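Local coordinates for tyrosinase (Burkholderia thailandensis, PDB 5ZRD), which catalyses the copper-dependent hydroxylation of monophenols to catechols, a tyrosinase reaction that this enzyme carries out efficiently at acidic pH, at residues A[62-67]-A[355-360]; A[445-450]-A[501-506]. All blocks are in the same frame, centred on the assembly; numbering follows the deposited sequence.

Contact 1. Residues A[62-67]-A[355-360]; sequences QYRKPV and QGPTPG
Gln62 opens the contact by laying its amide group against the ring of Pro359. Its CG stands anti to the carbonyl carbon, and the chain runs on extended (chi2 -178°) and reaches Pro359, crossing it obliquely, with OE1 3.8 Å from Pro359 CB. This is van der Waals contact at the solvent-exposed margin.

Arg64, buried at the N-cap position before helix 65-68, does most of the work. Its CG also lies anti to the carbonyl carbon, and the chain stays extended from CG to NE, which carries the guanidinium across to the loop 355-360. There Arg64 NH2 sits 2.8 Å from Thr358 O, but the N-H points well off the oxygen (119°), so this hydrogen bond is weak. The same NH2 is hydrogen-bonded to Phe361 O, just past the segment, its strongest polar partner. Water 1, at the guanidinium edge and in its plane, makes a second route: it accepts from Arg64 NE at 2.8 Å and donates to Pro357 O, also at 2.8 Å. Pro357 CG lies over one face, offset toward the rim, while Pro357 CB makes the closest approach, 3.6 Å from Arg64 NH2. The remaining nitrogen, NH1, forms a salt bridge with Asp74 of the second subunit. Beyond Arg64 the chain turns into the helix and leads away from the loop.

Chemically, one buried cation gathers the carbonyls of a proline- and glycine-rich loop, directly and through water, while a carboxylate of another chain probably balances its charge. Loop and subunit interface thus share one guanidinium. The same loop approaches the copper site: Gln355 OE1 accepts a hydrogen bond from ND1 of the copper ligand His85, a second-shell link.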
loop_
_atom_site.group_PDB
_atom_site.type_symbol
_atom_site.label_atom_id
_atom_site.label_comp_id
_atom_site.label_asym_id
_atom_site.label_seq_id
_atom_site.Cartn_x
_atom_site.Cartn_y
_atom_site.Cartn_z
ATOM N N GLN A 62 12.317 11.028 8.859
ATOM C CA GLN A 62 11.394 10.898 7.759
ATOM C C GLN A 62 11.025 9.424 7.549
ATOM O O GLN A 62 11.836 8.569 7.740
ATOM C CB GLN A 62 12.035 11.419 6.484
ATOM C CG GLN A 62 12.417 12.882 6.575
ATOM C CD GLN A 62 13.003 13.376 5.277
ATOM O OE1 GLN A 62 14.030 14.051 5.288
ATOM N NE2 GLN A 62 12.372 13.015 4.159
ATOM N N TYR A 63 9.798 9.149 7.133
ATOM C CA TYR A 63 9.299 7.818 6.998
ATOM C C TYR A 63 8.998 7.496 5.535
ATOM O O TYR A 63 8.856 8.371 4.700
ATOM C CB TYR A 63 8.022 7.653 7.819
ATOM C CG TYR A 63 8.263 7.812 9.294
ATOM C CD1 TYR A 63 8.797 6.774 10.048
ATOM C CD2 TYR A 63 8.003 9.018 9.929
ATOM C CE1 TYR A 63 9.053 6.929 11.402
ATOM C CE2 TYR A 63 8.233 9.179 11.285
ATOM C CZ TYR A 63 8.777 8.138 12.015
ATOM O OH TYR A 63 9.027 8.311 13.334
ATOM N N ARG A 64 8.934 6.199 5.288
ATOM C CA ARG A 64 8.467 5.616 4.047
ATOM C C ARG A 64 7.223 4.782 4.389
ATOM O O ARG A 64 7.271 3.523 4.589
ATOM C CB ARG A 64 9.573 4.779 3.394
ATOM C CG ARG A 64 10.817 5.566 2.977
ATOM C CD ARG A 64 11.972 4.636 2.610
ATOM N NE ARG A 64 13.235 5.323 2.439
ATOM C CZ ARG A 64 13.901 5.443 1.293
ATOM N NH1 ARG A 64 13.359 4.991 0.176
ATOM N NH2 ARG A 64 15.096 6.032 1.273
ATOM N N LYS A 65 6.113 5.522 4.489
ATOM C CA LYS A 65 4.831 4.977 4.919
ATOM C C LYS A 65 4.463 3.752 4.075
ATOM O O LYS A 65 3.970 2.767 4.629
ATOM C CB LYS A 65 3.737 6.059 4.912
ATOM C CG LYS A 65 3.612 6.836 6.220
ATOM C CD LYS A 65 3.121 5.952 7.383
ATOM C CE LYS A 65 3.968 5.991 8.644
ATOM N NZ LYS A 65 3.521 7.059 9.572
ATOM N N PRO A 66 4.700 3.803 2.739
ATOM C CA PRO A 66 4.305 2.629 1.969
ATOM C C PRO A 66 5.207 1.430 2.289
ATOM O O PRO A 66 4.720 0.309 2.325
ATOM C CB PRO A 66 4.315 3.057 0.502
ATOM C CG PRO A 66 4.453 4.579 0.527
ATOM C CD PRO A 66 5.013 4.949 1.885
ATOM N N VAL A 67 6.468 1.658 2.621
ATOM C CA VAL A 67 7.355 0.550 3.062
ATOM C C VAL A 67 6.905 0.035 4.438
ATOM O O VAL A 67 6.872 -1.184 4.664
ATOM C CB VAL A 67 8.844 0.957 3.098
ATOM C CG1 VAL A 67 9.717 -0.126 3.677
ATOM C CG2 VAL A 67 9.382 1.353 1.741
ATOM N N GLN A 355 21.687 -0.689 7.751
ATOM C CA GLN A 355 20.569 0.148 8.217
ATOM C C GLN A 355 19.518 0.386 7.117
ATOM O O GLN A 355 18.383 0.732 7.414
ATOM C CB GLN A 355 21.107 1.510 8.675
ATOM C CG GLN A 355 21.609 2.408 7.549
ATOM C CD GLN A 355 22.117 3.721 8.069
ATOM O OE1 GLN A 355 22.155 3.992 9.285
ATOM N NE2 GLN A 355 22.533 4.543 7.129
ATOM N N GLY A 356 19.905 0.257 5.845
ATOM C CA GLY A 356 18.985 0.510 4.762
ATOM C C GLY A 356 19.060 1.958 4.337
ATOM O O GLY A 356 19.793 2.727 4.931
ATOM N N PRO A 357 18.313 2.327 3.287
ATOM C CA PRO A 357 18.469 3.603 2.647
ATOM C C PRO A 357 18.035 4.791 3.512
ATOM O O PRO A 357 17.050 4.751 4.255
ATOM C CB PRO A 357 17.624 3.503 1.376
ATOM C CG PRO A 357 16.719 2.312 1.602
ATOM C CD PRO A 357 17.490 1.387 2.510
ATOM N N THR A 358 18.835 5.839 3.431
ATOM C CA THR A 358 18.545 7.093 4.079
ATOM C C THR A 358 17.581 7.887 3.178
ATOM O O THR A 358 17.372 7.509 2.041
ATOM C CB THR A 358 19.835 7.855 4.380
ATOM O OG1 THR A 358 20.472 8.167 3.149
ATOM C CG2 THR A 358 20.815 7.102 5.256
ATOM N N PRO A 359 16.942 8.943 3.697
ATOM C CA PRO A 359 15.917 9.699 2.957
ATOM C C PRO A 359 16.330 10.096 1.530
ATOM O O PRO A 359 17.411 10.607 1.338
ATOM C CB PRO A 359 15.733 10.971 3.794
ATOM C CG PRO A 359 15.952 10.460 5.194
ATOM C CD PRO A 359 17.141 9.538 5.018
ATOM N N GLY A 360 15.489 9.781 0.556
ATOM C CA GLY A 360 15.731 10.111 -0.854
ATOM C C GLY A 360 16.544 9.040 -1.594
ATOM O O GLY A 360 16.699 9.158 -2.800
HETATM O O HOH W 1 14.968 6.580 4.217
#

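Contact 2. Residues A[445-450]-A[501-506]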
loop_
_atom_site.group_PDB
_atom_site.type_symbol
_atom_site.label_atom_id
_atom_site.label_comp_id
_atom_site.label_asym_id
_atom_site.label_seq_id
_atom_site.Cartn_x
_atom_site.Cartn_y
_atom_site.Cartn_z
ATOM N N ALA A 445 32.745 -13.914 22.649
ATOM C CA ALA A 445 33.018 -15.304 22.270
ATOM C C ALA A 445 33.982 -15.925 23.282
ATOM O O ALA A 445 34.907 -15.264 23.739
ATOM C CB ALA A 445 33.552 -15.378 20.860
ATOM N N TYR A 446 33.733 -17.191 23.615
ATOM C CA TYR A 446 34.548 -17.958 24.552
ATOM C C TYR A 446 34.873 -19.345 23.982
ATOM O O TYR A 446 34.097 -19.963 23.242
ATOM C CB TYR A 446 33.824 -18.130 25.892
ATOM C CG TYR A 446 33.532 -16.832 26.582
ATOM C CD1 TYR A 446 34.449 -16.245 27.432
ATOM C CD2 TYR A 446 32.361 -16.145 26.331
ATOM C CE1 TYR A 446 34.193 -15.030 28.057
ATOM C CE2 TYR A 446 32.088 -14.929 26.940
ATOM C CZ TYR A 446 33.006 -14.364 27.807
ATOM O OH TYR A 446 32.740 -13.161 28.397
ATOM N N ALA A 447 36.029 -19.848 24.375
ATOM C CA ALA A 447 36.389 -21.251 24.132
ATOM C C ALA A 447 36.724 -21.919 25.482
ATOM O O ALA A 447 37.491 -21.378 26.317
ATOM C CB ALA A 447 37.537 -21.332 23.139
ATOM N N SER A 448 36.118 -23.064 25.736
ATOM C CA SER A 448 36.500 -23.800 26.935
ATOM C C SER A 448 37.046 -25.187 26.554
ATOM O O SER A 448 36.526 -25.858 25.629
ATOM C CB SER A 448 35.369 -23.886 27.913
ATOM O OG SER A 448 34.319 -24.640 27.359
ATOM N N VAL A 449 38.137 -25.557 27.241
ATOM C CA VAL A 449 38.767 -26.849 27.065
ATOM C C VAL A 449 38.907 -27.533 28.433
ATOM O O VAL A 449 39.424 -26.978 29.400
ATOM C CB VAL A 449 40.093 -26.779 26.274
ATOM C CG1 VAL A 449 40.575 -25.365 25.992
ATOM C CG2 VAL A 449 41.193 -27.624 26.890
ATOM N N THR A 450 38.389 -28.752 28.460
ATOM C CA THR A 450 38.411 -29.648 29.585
ATOM C C THR A 450 39.548 -30.652 29.372
ATOM O O THR A 450 39.436 -31.509 28.510
ATOM C CB THR A 450 37.047 -30.337 29.689
ATOM O OG1 THR A 450 36.071 -29.300 29.736
ATOM C CG2 THR A 450 36.898 -31.225 30.901
ATOM N N ALA A 501 38.330 -27.483 21.736
ATOM C CA ALA A 501 37.587 -26.341 22.304
ATOM C C ALA A 501 36.089 -26.496 22.058
ATOM O O ALA A 501 35.661 -27.006 21.002
ATOM C CB ALA A 501 38.092 -25.044 21.723
ATOM N N LYS A 502 35.322 -26.139 23.093
ATOM C CA LYS A 502 33.877 -25.984 22.972
ATOM C C LYS A 502 33.605 -24.481 23.005
ATOM O O LYS A 502 34.027 -23.791 23.929
ATOM C CB LYS A 502 33.136 -26.767 24.058
ATOM C CG LYS A 502 33.243 -28.292 23.936
ATOM C CD LYS A 502 33.477 -29.017 25.277
ATOM C CE LYS A 502 34.926 -29.022 25.745
ATOM N NZ LYS A 502 35.085 -28.463 27.115
ATOM N N PHE A 503 33.020 -23.993 21.920
ATOM C CA PHE A 503 32.824 -22.571 21.733
ATOM C C PHE A 503 31.415 -22.178 22.187
ATOM O O PHE A 503 30.481 -22.936 22.050
ATOM C CB PHE A 503 33.048 -22.163 20.272
ATOM C CG PHE A 503 34.421 -22.464 19.752
ATOM C CD1 PHE A 503 35.517 -21.757 20.217
ATOM C CD2 PHE A 503 34.606 -23.448 18.791
ATOM C CE1 PHE A 503 36.779 -22.039 19.739
ATOM C CE2 PHE A 503 35.871 -23.734 18.314
ATOM C CZ PHE A 503 36.956 -23.025 18.786
ATOM N N ARG A 504 31.286 -20.942 22.661
ATOM C CA ARG A 504 29.977 -20.358 22.908
ATOM C C ARG A 504 30.058 -18.841 22.681
ATOM O O ARG A 504 31.128 -18.248 22.768
ATOM C CB ARG A 504 29.528 -20.687 24.339
ATOM C CG ARG A 504 30.374 -19.987 25.386
ATOM C CD ARG A 504 30.139 -20.512 26.789
ATOM N NE ARG A 504 29.417 -19.526 27.557
ATOM C CZ ARG A 504 29.987 -18.607 28.323
ATOM N NH1 ARG A 504 29.270 -17.581 28.755
ATOM N NH2 ARG A 504 31.265 -18.716 28.639
ATOM N N VAL A 505 28.906 -18.219 22.439
ATOM C CA VAL A 505 28.819 -16.771 22.389
ATOM C C VAL A 505 27.820 -16.331 23.461
ATOM O O VAL A 505 26.778 -16.889 23.562
ATOM C CB VAL A 505 28.373 -16.259 21.007
ATOM C CG1 VAL A 505 29.396 -16.543 19.934
ATOM C CG2 VAL A 505 27.023 -16.825 20.607
ATOM N N GLU A 506 28.171 -15.318 24.219
ATOM C CA GLU A 506 27.293 -14.627 25.157
ATOM C C GLU A 506 26.754 -13.396 24.415
ATOM O O GLU A 506 27.544 -12.575 23.930
ATOM C CB GLU A 506 28.105 -14.254 26.407
ATOM C CG GLU A 506 27.445 -13.283 27.380
ATOM C CD GLU A 506 28.357 -12.598 28.404
ATOM O OE1 GLU A 506 29.606 -12.745 28.293
ATOM O OE2 GLU A 506 27.817 -11.887 29.307
#
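Two antiparallel strands, 445-450 and 502-506, lie side by side with their axes 4.7 Å apart at closest approach, and their side chains alternate between two faces. Tyr446-Arg504 and Ser448-Lys502 are the hydrogen-bonded pairs, each closed by two backbone bonds; the straightest runs from Lys502 N to Ser448 O at 2.8 Å (174°).

The broadest bump is the ring of Tyr446, which rises from the face carrying Arg504. Arg504 starts in the crowded position between backbone N and carbonyl carbon (chi1 68°) and bends at chi3, folding its guanidinium flat over the ring with planes only 11° apart. The stack is offset: Arg504 NH2 sits over the inner end of the ring, 3.6 Å from Tyr446 CG, while Glu506 comes to the ring edge near the hydroxyl. Gly291 O accepts from that hydroxyl, and Glu458 of the next strand pairs with Arg504 NH2, so the stacked cation is held from a second side. Farther along the same face, Lys502 bends at chi2, chi3 and chi4 and curls back over the partner strand. Its NZ donates to Thr450 OG1 at 2.9 Å, with a weak bond to Ser448 O.

On the other face the bulk comes from strand 502-506: the Phe503 ring and Val505 stand beside the small methyls of Ala447 and Ala445. Ala447 CB comes obliquely to the ring, 3.6 Å from Phe503 CE1, and also touches Ala501 CB at 4.0 Å; Ala445 CB meets Val505 CG1 more loosely.

Both strands are inner members of a four-stranded mixed sheet, with 456-466 beside 441-450 and 295-297 beside 502-509. The face bearing Phe503 and Val505 packs against strands 426-430 and 531-534, and Met493 covers Ala447 and Ala501.

How the contacts relate
From the N terminus, the chain first passes 62-67 and then runs through most of the helical copper-binding domain, including helices 90-108, 274-285 and 315-334, before 355-360 returns to close contact 1, a loop of 287 intervening residues. Only afterwards does the chain enter strand 441-450; contact 2 closes at 501-506, after 50 intervening residues that include strands 456-466 and 485-489. The two loops therefore follow one another, neither nested nor crossed. Contact 1 ties the start of helix 65-68 to the loop after helix 315-334, whereas contact 2 joins strands of the C-terminal part. Their centres lie 40 Å apart.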